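Local structure of UPF0255 protein frsA (Vibrio vulnificus, 4I4C) at residues A405-W408 against L409-L413; P367-Y371 against S372-M376; G96-A99 against Y100-R104; E84-L87 against D88-M91. The protein probably hydrolyses carboxylic esters to an alcohol and a carboxylate, as a serine esterase of the alpha/beta-hydrolase clan. All coordinates share one frame; numbering follows the deposited sequence.

Contact 1. Residues A405-W408 against L409-L413; sequences AIKW and LEDEL
Lys407 folds forward over the next turn of its helix, its chain lying across the side chains of Glu410 and Asp411. Two successive bends, at chi2 and chi3, turn the ammonium group back toward the helix surface, where Lys407 NZ makes a weak salt bridge, 3.3 Å long, to Asp411 OD1. With Glu410 the aliphatic part does the touching: CD of Lys407 lies 3.5 Å from OE1 of Glu410, while NZ stays 4.2 Å from that oxygen, beyond a salt bridge. Asp411, at i+4, is thus the one carboxylate of the two that is paired, and Lys407 probably offsets part of the negative charge of both.

Trp408 faces a different side. Its CG stands anti to the backbone N (chi1 -167°), which swings the indole out from the helix, and Glu412 CG, one turn on, comes over one ring face, 4.4 Å from NE1 of Trp408. The indole N-H itself is spent on the carbonyl of Pro357. Ile406 CD1 and Leu409 CD1 meet loosely at 4.2 Å. Beneath all this runs the plain alpha-helical ladder, from Leu409 N to Ala405 O (3.0 Å) through to Glu412 N to Trp408 O (2.9 Å).

The segment is the last part of helix 394-413, an amphipathic helix packed on the central sheet. Leu409 and Leu413 rest on Val196 of strand 193-199, Ala405 and Trp408 on Val293 of strand 291-295, and Ile406 reaches across to helix 210-217.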
loop_
_atom_site.group_PDB
_atom_site.type_symbol
_atom_site.label_atom_id
_atom_site.label_comp_id
_atom_site.label_asym_id
_atom_site.label_seq_id
_atom_site.Cartn_x
_atom_site.Cartn_y
_atom_site.Cartn_z
ATOM N N ALA A 405 -9.161 -14.799 -2.840
ATOM C CA ALA A 405 -9.787 -13.574 -2.364
ATOM C C ALA A 405 -11.096 -13.316 -3.080
ATOM O O ALA A 405 -12.116 -13.035 -2.452
ATOM C CB ALA A 405 -8.851 -12.396 -2.583
ATOM N N ILE A 406 -11.060 -13.379 -4.405
ATOM C CA ILE A 406 -12.239 -13.071 -5.197
ATOM C C ILE A 406 -13.326 -14.144 -4.985
ATOM O O ILE A 406 -14.524 -13.833 -4.954
ATOM C CB ILE A 406 -11.878 -12.828 -6.692
ATOM C CG1 ILE A 406 -11.773 -11.325 -6.979
ATOM C CG2 ILE A 406 -12.917 -13.420 -7.616
ATOM C CD1 ILE A 406 -11.014 -10.528 -5.938
ATOM N N LYS A 407 -12.905 -15.394 -4.808
ATOM C CA LYS A 407 -13.854 -16.475 -4.505
ATOM C C LYS A 407 -14.569 -16.246 -3.175
ATOM O O LYS A 407 -15.779 -16.477 -3.052
ATOM C CB LYS A 407 -13.170 -17.851 -4.502
ATOM C CG LYS A 407 -13.169 -18.531 -5.862
ATOM C CD LYS A 407 -14.587 -18.662 -6.428
ATOM C CE LYS A 407 -15.498 -19.467 -5.499
ATOM N NZ LYS A 407 -16.801 -19.817 -6.138
ATOM N N TRP A 408 -13.803 -15.789 -2.191
ATOM C CA TRP A 408 -14.336 -15.472 -0.874
ATOM C C TRP A 408 -15.374 -14.366 -1.007
ATOM O O TRP A 408 -16.459 -14.446 -0.430
ATOM C CB TRP A 408 -13.192 -15.028 0.036
ATOM C CG TRP A 408 -13.516 -14.951 1.502
ATOM C CD1 TRP A 408 -13.896 -13.838 2.206
ATOM C CD2 TRP A 408 -13.452 -16.022 2.451
ATOM N NE1 TRP A 408 -14.077 -14.156 3.532
ATOM C CE2 TRP A 408 -13.808 -15.487 3.710
ATOM C CE3 TRP A 408 -13.127 -17.380 2.360
ATOM C CZ2 TRP A 408 -13.845 -16.264 4.866
ATOM C CZ3 TRP A 408 -13.163 -18.150 3.509
ATOM C CH2 TRP A 408 -13.518 -17.590 4.744
ATOM N N LEU A 409 -15.042 -13.340 -1.786
ATOM C CA LEU A 409 -15.948 -12.212 -1.977
ATOM C C LEU A 409 -17.149 -12.606 -2.818
ATOM O O LEU A 409 -18.267 -12.176 -2.556
ATOM C CB LEU A 409 -15.206 -11.032 -2.594
ATOM C CG LEU A 409 -14.198 -10.458 -1.602
ATOM C CD1 LEU A 409 -13.054 -9.771 -2.324
ATOM C CD2 LEU A 409 -14.887 -9.498 -0.641
ATOM N N GLU A 410 -16.911 -13.436 -3.821
ATOM C CA GLU A 410 -17.979 -14.011 -4.616
ATOM C C GLU A 410 -18.961 -14.752 -3.711
ATOM O O GLU A 410 -20.175 -14.553 -3.812
ATOM C CB GLU A 410 -17.379 -14.980 -5.629
ATOM C CG GLU A 410 -18.313 -15.462 -6.708
ATOM C CD GLU A 410 -17.551 -15.949 -7.922
ATOM O OE1 GLU A 410 -16.301 -15.990 -7.858
ATOM O OE2 GLU A 410 -18.196 -16.278 -8.940
ATOM N N ASP A 411 -18.436 -15.595 -2.820
ATOM C CA ASP A 411 -19.287 -16.411 -1.945
ATOM C C ASP A 411 -20.041 -15.610 -0.886
ATOM O O ASP A 411 -21.198 -15.907 -0.589
ATOM C CB ASP A 411 -18.487 -17.536 -1.269
ATOM C CG ASP A 411 -17.886 -18.521 -2.271
ATOM O OD1 ASP A 411 -18.309 -18.530 -3.449
ATOM O OD2 ASP A 411 -16.985 -19.292 -1.875
ATOM N N GLU A 412 -19.398 -14.596 -0.321
ATOM C CA GLU A 412 -19.973 -13.924 0.837
ATOM C C GLU A 412 -20.663 -12.610 0.492
ATOM O O GLU A 412 -21.604 -12.206 1.177
ATOM C CB GLU A 412 -18.921 -13.725 1.933
ATOM C CG GLU A 412 -18.284 -15.026 2.431
ATOM C CD GLU A 412 -19.259 -15.904 3.211
ATOM O OE1 GLU A 412 -20.339 -15.407 3.575
ATOM O OE2 GLU A 412 -18.937 -17.081 3.468
ATOM N N LEU A 413 -20.202 -11.957 -0.575
ATOM C CA LEU A 413 -20.748 -10.669 -1.000
ATOM C C LEU A 413 -21.853 -10.788 -2.056
ATOM O O LEU A 413 -22.864 -10.092 -1.967
ATOM C CB LEU A 413 -19.631 -9.767 -1.534
ATOM C CG LEU A 413 -19.411 -8.382 -0.942
ATOM C CD1 LEU A 413 -19.283 -8.464 0.568
ATOM C CD2 LEU A 413 -18.148 -7.734 -1.587
#

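Contact 2. Residues P367-Y371 against S372-M376; sequences PVSPY and SDNQM
From Pro370, the N-cap residue, the chain turns into helix 371-379: Pro370 O takes weak bonds from both Asp373 N and Asn374 N, and the first firm helical bond runs from Gln375 N to Tyr371 O at 2.7 Å. The side chains make three sets of contacts round this first turn. On one flank Tyr371 and Gln375 overlap. The tyrosine extends with CG anti to the backbone N (chi1 -180°), and Gln375 lies across its ring, the amide stacked on it at 21° between planes. Gln375 CG sits over the face, 3.9 Å from the Tyr371 ring centroid, a CH-pi contact, while CD of Gln375 approaches CE2 of Tyr371 to 3.4 Å.

The second set belongs to the pyrrolidine of Pro370. It packs against Ser372, whose OG is 3.4 Å from Pro370 CB, and Asp373, whose OD2 is 3.4 Å from Pro370 CD. In the third, Asn374 ND2 donates to Ser369 OG at 3.3 Å, with the hydroxyl tilted out of the amide plane. Ser369 OG is also bonded to the carbonyl of Ala297, so the amide links the helix to the loop after strand 291-295.

Asp373 completes that link: OD2 accepts from His300 N and OD1 from Asp301 N, and two amide donors would probably favour its ionised form. Polar side chains thus fasten the start of the helix to a neighbouring loop, in a region where the side chain of Val368 is about 4 Å from the bound hexanoic acid.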
loop_
_atom_site.group_PDB
_atom_site.type_symbol
_atom_site.label_atom_id
_atom_site.label_comp_id
_atom_site.label_asym_id
_atom_site.label_seq_id
_atom_site.Cartn_x
_atom_site.Cartn_y
_atom_site.Cartn_z
ATOM N N PRO A 367 8.154 -12.981 6.737
ATOM C CA PRO A 367 8.566 -12.685 8.112
ATOM C C PRO A 367 7.731 -11.560 8.709
ATOM O O PRO A 367 7.701 -11.394 9.924
ATOM C CB PRO A 367 10.017 -12.241 7.945
ATOM C CG PRO A 367 10.036 -11.602 6.588
ATOM C CD PRO A 367 9.097 -12.431 5.746
ATOM N N VAL A 368 7.051 -10.807 7.850
ATOM C CA VAL A 368 6.194 -9.711 8.283
ATOM C C VAL A 368 4.816 -10.246 8.653
ATOM O O VAL A 368 4.137 -9.682 9.507
ATOM C CB VAL A 368 6.066 -8.630 7.178
ATOM C CG1 VAL A 368 5.002 -7.608 7.527
ATOM C CG2 VAL A 368 7.398 -7.952 6.951
ATOM N N SER A 369 4.418 -11.347 8.015
ATOM C CA SER A 369 3.099 -11.937 8.249
ATOM C C SER A 369 3.144 -13.454 8.424
ATOM O O SER A 369 2.832 -14.198 7.500
ATOM C CB SER A 369 2.164 -11.605 7.091
ATOM O OG SER A 369 0.847 -12.016 7.388
ATOM N N PRO A 370 3.537 -13.916 9.614
ATOM C CA PRO A 370 3.658 -15.364 9.817
ATOM C C PRO A 370 2.302 -16.071 9.772
ATOM O O PRO A 370 1.256 -15.457 9.974
ATOM C CB PRO A 370 4.290 -15.477 11.210
ATOM C CG PRO A 370 3.926 -14.182 11.905
ATOM C CD PRO A 370 3.892 -13.133 10.813
ATOM N N TYR A 371 2.328 -17.363 9.491
ATOM C CA TYR A 371 1.109 -18.164 9.470
ATOM C C TYR A 371 0.402 -18.089 10.839
ATOM O O TYR A 371 -0.827 -17.990 10.913
ATOM C CB TYR A 371 1.447 -19.606 9.066
ATOM C CG TYR A 371 0.269 -20.550 8.994
ATOM C CD1 TYR A 371 -0.846 -20.244 8.228
ATOM C CD2 TYR A 371 0.285 -21.766 9.671
ATOM C CE1 TYR A 371 -1.919 -21.107 8.147
ATOM C CE2 TYR A 371 -0.790 -22.641 9.595
ATOM C CZ TYR A 371 -1.889 -22.303 8.829
ATOM O OH TYR A 371 -2.969 -23.154 8.747
ATOM N N SER A 372 1.195 -18.099 11.907
ATOM C CA SER A 372 0.684 -17.917 13.266
ATOM C C SER A 372 -0.165 -16.651 13.460
ATOM O O SER A 372 -1.173 -16.667 14.172
ATOM C CB SER A 372 1.838 -17.931 14.263
ATOM O OG SER A 372 2.881 -17.062 13.885
ATOM N N ASP A 373 0.232 -15.564 12.820
ATOM C CA ASP A 373 -0.571 -14.343 12.827
ATOM C C ASP A 373 -1.953 -14.587 12.209
ATOM O O ASP A 373 -2.994 -14.299 12.824
ATOM C CB ASP A 373 0.149 -13.234 12.060
ATOM C CG ASP A 373 0.991 -12.346 12.958
ATOM O OD1 ASP A 373 1.138 -12.674 14.150
ATOM O OD2 ASP A 373 1.516 -11.322 12.464
ATOM N N ASN A 374 -1.947 -15.130 10.993
ATOM C CA ASN A 374 -3.170 -15.424 10.258
ATOM C C ASN A 374 -4.057 -16.503 10.888
ATOM O O ASN A 374 -5.282 -16.437 10.797
ATOM C CB ASN A 374 -2.820 -15.736 8.805
ATOM C CG ASN A 374 -2.217 -14.536 8.113
ATOM O OD1 ASN A 374 -2.811 -13.457 8.114
ATOM N ND2 ASN A 374 -1.016 -14.692 7.578
ATOM N N GLN A 375 -3.433 -17.479 11.536
ATOM C CA GLN A 375 -4.168 -18.469 12.316
ATOM C C GLN A 375 -4.969 -17.856 13.458
ATOM O O GLN A 375 -6.108 -18.256 13.704
ATOM C CB GLN A 375 -3.212 -19.517 12.875
ATOM C CG GLN A 375 -3.092 -20.738 12.004
ATOM C CD GLN A 375 -2.083 -21.715 12.551
ATOM O OE1 GLN A 375 -0.995 -21.328 13.000
ATOM N NE2 GLN A 375 -2.437 -22.989 12.529
ATOM N N MET A 376 -4.370 -16.896 14.156
ATOM C CA MET A 376 -5.059 -16.166 15.217
ATOM C C MET A 376 -6.321 -15.499 14.699
ATOM O O MET A 376 -7.415 -15.688 15.237
ATOM C CB MET A 376 -4.150 -15.090 15.788
ATOM C CG MET A 376 -3.429 -15.487 17.035
ATOM S SD MET A 376 -2.982 -14.038 17.994
ATOM C CE MET A 376 -1.586 -13.447 17.061
HETATM O O HOH W 1 3.480 -9.934 12.182
#

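Contact 3. Residues G96-A99 against Y100-R104; sequences GNWA and YEWTR
Tyr100, in the first turn of helix 98-114, gives its backbone N-H to Asn97 OD1 at 2.8 Å, the capping bond of an asparagine N-cap. The donor lies in the plane of the amide carbonyl, on a lone pair, and Asn97 reaches it because its CG is anti to the backbone N (chi1 170°). Glu101 follows and curls back past the cap: bent at chi2, its carboxylate takes the Gly96 N-H on the anti lone pair of OE2, a short and straight bond of 2.7 Å at 166°.

Trp102 lies alongside Trp98, both indoles pointing the same way but with planes at an oblique 44°. NE1 of Trp102 stands over one face of Trp98, near its rim and 3.3 Å from CZ2. The Trp98 N-H is used on Ile134 O, and Trp102 continues the layer onto helices 64-75 and 121-136. Thr103 grips Ala99 O twice, through its N (2.9 Å) and through OG1 (2.8 Å), from opposite faces of the carbonyl plane. Arg104 closes the series, its NH1 forming a weak salt bridge with Glu101 OE1.

The amide oxygen of Asn97 therefore caps a first-turn N-H, while the carboxylate of Glu101 ties the loop residue before the cap to the helix. The nearby helix N-terminus and Arg104 would both be expected to stabilise the negative charge of Glu101.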
loop_
_atom_site.group_PDB
_atom_site.type_symbol
_atom_site.label_atom_id
_atom_site.label_comp_id
_atom_site.label_asym_id
_atom_site.label_seq_id
_atom_site.Cartn_x
_atom_site.Cartn_y
_atom_site.Cartn_z
ATOM N N GLY A 96 20.207 8.374 -13.410
ATOM C CA GLY A 96 20.635 7.510 -12.322
ATOM C C GLY A 96 19.819 7.647 -11.046
ATOM O O GLY A 96 19.769 6.724 -10.244
ATOM N N ASN A 97 19.185 8.797 -10.847
ATOM C CA ASN A 97 18.362 9.008 -9.653
ATOM C C ASN A 97 17.079 8.181 -9.748
ATOM O O ASN A 97 16.482 8.086 -10.815
ATOM C CB ASN A 97 18.054 10.503 -9.462
ATOM C CG ASN A 97 16.988 10.774 -8.381
ATOM O OD1 ASN A 97 15.792 10.799 -8.666
ATOM N ND2 ASN A 97 17.432 11.021 -7.160
ATOM N N TRP A 98 16.669 7.583 -8.628
ATOM C CA TRP A 98 15.502 6.703 -8.601
ATOM C C TRP A 98 14.238 7.425 -9.080
ATOM O O TRP A 98 13.594 6.986 -10.028
ATOM C CB TRP A 98 15.290 6.145 -7.192
ATOM C CG TRP A 98 14.038 5.316 -7.058
ATOM C CD1 TRP A 98 12.763 5.767 -6.871
ATOM C CD2 TRP A 98 13.964 3.895 -7.082
ATOM N NE1 TRP A 98 11.898 4.710 -6.788
ATOM C CE2 TRP A 98 12.611 3.545 -6.916
ATOM C CE3 TRP A 98 14.916 2.875 -7.227
ATOM C CZ2 TRP A 98 12.181 2.224 -6.901
ATOM C CZ3 TRP A 98 14.493 1.564 -7.214
ATOM C CH2 TRP A 98 13.132 1.247 -7.040
ATOM N N ALA A 99 13.909 8.545 -8.445
ATOM C CA ALA A 99 12.747 9.334 -8.872
ATOM C C ALA A 99 12.845 9.765 -10.330
ATOM O O ALA A 99 11.872 9.698 -11.059
ATOM C CB ALA A 99 12.558 10.547 -7.990
ATOM N N TYR A 100 14.023 10.221 -10.740
ATOM C CA TYR A 100 14.219 10.700 -12.113
ATOM C C TYR A 100 13.944 9.596 -13.132
ATOM O O TYR A 100 13.223 9.797 -14.108
ATOM C CB TYR A 100 15.648 11.201 -12.292
ATOM C CG TYR A 100 15.946 11.705 -13.690
ATOM C CD1 TYR A 100 16.459 10.856 -14.661
ATOM C CD2 TYR A 100 15.701 13.025 -14.038
ATOM C CE1 TYR A 100 16.727 11.311 -15.943
ATOM C CE2 TYR A 100 15.972 13.495 -15.319
ATOM C CZ TYR A 100 16.480 12.632 -16.265
ATOM O OH TYR A 100 16.743 13.078 -17.540
ATOM N N GLU A 101 14.529 8.425 -12.906
ATOM C CA GLU A 101 14.430 7.362 -13.892
ATOM C C GLU A 101 13.017 6.797 -13.951
ATOM O O GLU A 101 12.542 6.452 -15.034
ATOM C CB GLU A 101 15.473 6.263 -13.658
ATOM C CG GLU A 101 16.953 6.721 -13.823
ATOM C CD GLU A 101 17.337 7.141 -15.240
ATOM O OE1 GLU A 101 16.539 6.969 -16.181
ATOM O OE2 GLU A 101 18.469 7.649 -15.414
ATOM N N TRP A 102 12.338 6.711 -12.804
ATOM C CA TRP A 102 10.980 6.157 -12.807
ATOM C C TRP A 102 10.002 7.157 -13.401
ATOM O O TRP A 102 9.067 6.783 -14.090
ATOM C CB TRP A 102 10.529 5.707 -11.411
ATOM C CG TRP A 102 11.047 4.343 -11.045
ATOM C CD1 TRP A 102 12.127 4.050 -10.242
ATOM C CD2 TRP A 102 10.529 3.086 -11.495
ATOM N NE1 TRP A 102 12.299 2.686 -10.164
ATOM C CE2 TRP A 102 11.332 2.071 -10.919
ATOM C CE3 TRP A 102 9.463 2.719 -12.329
ATOM C CZ2 TRP A 102 11.101 0.707 -11.157
ATOM C CZ3 TRP A 102 9.231 1.359 -12.554
ATOM C CH2 TRP A 102 10.045 0.374 -11.968
ATOM N N THR A 103 10.244 8.439 -13.154
ATOM C CA THR A 103 9.382 9.476 -13.718
ATOM C C THR A 103 9.524 9.526 -15.240
ATOM O O THR A 103 8.546 9.752 -15.959
ATOM C CB THR A 103 9.677 10.847 -13.066
ATOM O OG1 THR A 103 9.316 10.785 -11.682
ATOM C CG2 THR A 103 8.883 11.956 -13.724
ATOM N N ARG A 104 10.741 9.278 -15.730
ATOM C CA ARG A 104 10.974 9.159 -17.168
ATOM C C ARG A 104 10.075 8.127 -17.814
ATOM O O ARG A 104 9.542 8.359 -18.892
ATOM C CB ARG A 104 12.411 8.741 -17.454
ATOM C CG ARG A 104 13.393 9.848 -17.449
ATOM C CD ARG A 104 14.756 9.287 -17.848
ATOM N NE ARG A 104 15.115 9.645 -19.213
ATOM C CZ ARG A 104 16.308 9.405 -19.749
ATOM N NH1 ARG A 104 17.240 8.792 -19.025
ATOM N NH2 ARG A 104 16.573 9.776 -21.000
#

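Contact 4. Residues E84-L87 against D88-M91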
loop_
_atom_site.group_PDB
_atom_site.type_symbol
_atom_site.label_atom_id
_atom_site.label_comp_id
_atom_site.label_asym_id
_atom_site.label_seq_id
_atom_site.Cartn_x
_atom_site.Cartn_y
_atom_site.Cartn_z
ATOM N N GLU A 84 27.530 4.381 -1.819
ATOM C CA GLU A 84 27.800 3.642 -3.048
ATOM C C GLU A 84 27.383 2.169 -2.959
ATOM O O GLU A 84 27.188 1.523 -3.982
ATOM C CB GLU A 84 29.267 3.788 -3.482
ATOM C CG GLU A 84 29.688 5.227 -3.867
ATOM C CD GLU A 84 29.049 5.735 -5.156
ATOM O OE1 GLU A 84 28.770 4.915 -6.063
ATOM O OE2 GLU A 84 28.833 6.965 -5.266
ATOM N N GLN A 85 27.232 1.646 -1.742
ATOM C CA GLN A 85 26.709 0.283 -1.569
ATOM C C GLN A 85 25.273 0.191 -2.087
ATOM O O GLN A 85 24.841 -0.853 -2.581
ATOM C CB GLN A 85 26.739 -0.136 -0.093
ATOM C CG GLN A 85 26.344 -1.596 0.146
ATOM C CD GLN A 85 26.322 -1.981 1.621
ATOM O OE1 GLN A 85 27.285 -1.736 2.348
ATOM N NE2 GLN A 85 25.211 -2.585 2.072
ATOM N N TRP A 86 24.540 1.293 -1.952
ATOM C CA TRP A 86 23.124 1.348 -2.301
ATOM C C TRP A 86 22.904 1.982 -3.676
ATOM O O TRP A 86 22.927 3.199 -3.820
ATOM C CB TRP A 86 22.354 2.111 -1.212
ATOM C CG TRP A 86 22.252 1.358 0.106
ATOM C CD1 TRP A 86 22.490 0.027 0.312
ATOM C CD2 TRP A 86 21.900 1.901 1.382
ATOM N NE1 TRP A 86 22.286 -0.296 1.636
ATOM C CE2 TRP A 86 21.927 0.837 2.314
ATOM C CE3 TRP A 86 21.560 3.180 1.831
ATOM C CZ2 TRP A 86 21.626 1.018 3.659
ATOM C CZ3 TRP A 86 21.268 3.357 3.177
ATOM C CH2 TRP A 86 21.304 2.287 4.071
ATOM N N LEU A 87 22.672 1.137 -4.676
ATOM C CA LEU A 87 22.605 1.559 -6.077
ATOM C C LEU A 87 21.551 2.622 -6.385
ATOM O O LEU A 87 21.745 3.458 -7.263
ATOM C CB LEU A 87 22.432 0.338 -6.988
ATOM C CG LEU A 87 23.561 -0.679 -6.833
ATOM C CD1 LEU A 87 23.315 -1.933 -7.647
ATOM C CD2 LEU A 87 24.900 -0.041 -7.199
ATOM N N ASP A 88 20.445 2.593 -5.656
ATOM C CA ASP A 88 19.354 3.548 -5.855
ATOM C C ASP A 88 19.543 4.906 -5.156
ATOM O O ASP A 88 18.599 5.698 -5.078
ATOM C CB ASP A 88 18.030 2.929 -5.402
ATOM C CG ASP A 88 18.099 2.375 -3.988
ATOM O OD1 ASP A 88 19.150 1.798 -3.635
ATOM O OD2 ASP A 88 17.117 2.537 -3.224
ATOM N N THR A 89 20.739 5.210 -4.661
ATOM C CA THR A 89 20.901 6.511 -3.984
ATOM C C THR A 89 21.709 7.576 -4.746
ATOM O O THR A 89 22.333 8.429 -4.127
ATOM C CB THR A 89 21.432 6.389 -2.527
ATOM O OG1 THR A 89 22.786 5.912 -2.527
ATOM C CG2 THR A 89 20.530 5.444 -1.676
ATOM N N VAL A 90 21.673 7.542 -6.073
ATOM C CA VAL A 90 22.227 8.650 -6.846
ATOM C C VAL A 90 21.563 9.945 -6.386
ATOM O O VAL A 90 20.326 10.035 -6.314
ATOM C CB VAL A 90 22.029 8.462 -8.380
ATOM C CG1 VAL A 90 22.158 9.797 -9.110
ATOM C CG2 VAL A 90 23.017 7.457 -8.911
ATOM N N MET A 91 22.388 10.941 -6.072
ATOM C CA MET A 91 21.907 12.200 -5.514
ATOM C C MET A 91 21.490 13.231 -6.562
ATOM O O MET A 91 22.261 13.544 -7.483
ATOM C CB MET A 91 22.992 12.806 -4.629
ATOM C CG MET A 91 23.431 11.902 -3.489
ATOM S SD MET A 91 24.760 12.655 -2.518
ATOM C CE MET A 91 26.186 12.194 -3.478
#
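Trp86 and Thr89 are joined by a pair of hydrogen bonds that share one acceptor, at the two ends of a type I beta turn. Thr89 N closes the turn on Trp86 O at 3.1 Å, coming from well above the carbonyl plane, 42° out of it. Thr89 OG1 donates to the same oxygen at 3.0 Å, this time in the plane. The hydroxyl can do so because it sits between the backbone N and the carbonyl carbon (chi1 68°), which folds it back over the turn; it also accepts from Asp83 N. Further backbone bonds, from Thr89 to Thr82 and from Leu87 to Ser47, join the turn to an earlier part of its own loop and to the loop around Ser47.

Apolar contact is slighter. That rotamer puts the Thr89 methyl at the edge of the Trp86 indole, near its plane, with CG2 of Thr89 3.8 Å from CB of Trp86. The Trp86 side chain also touches Lys41 of helix 31-44.

The polar end of Asp88, at the third position, is engaged outside the turn. Its OD1, 4.0 Å from Trp86 CB, accepts from Tyr49 N, and OD2 makes a salt bridge with Arg50.

Two donors on one carbonyl fix this turn of the loop between helices 64-75 and 98-114 without regular structure, and a buried aspartate whose charge is probably stabilised by Arg50 ties it to the segment around Tyr49.

Overall arrangement
All four contacts bind residues within a turn or so of one another, yet they fall into two groups. Contacts 3 and 4 adjoin, their centres 12 Å apart: Asn97 ND2 probably bonds to Val90 O at 3.2 Å, and Trp98 CE3 packs on Asp88 CB at 3.6 Å. Arg50 serves both, as salt-bridge partner of Asp88 and in a cation-pi contact with Trp98. Contacts 1 and 2 belong to the sheet-based part of the chain, centres 22 Å apart; the centres of contacts 1 and 4 are about 43 Å apart. Of the four, contact 2 comes near the hexanoic acid; its Val368 also touches Arg272, which lines the pockets of both the hexanoic acid and the polyether.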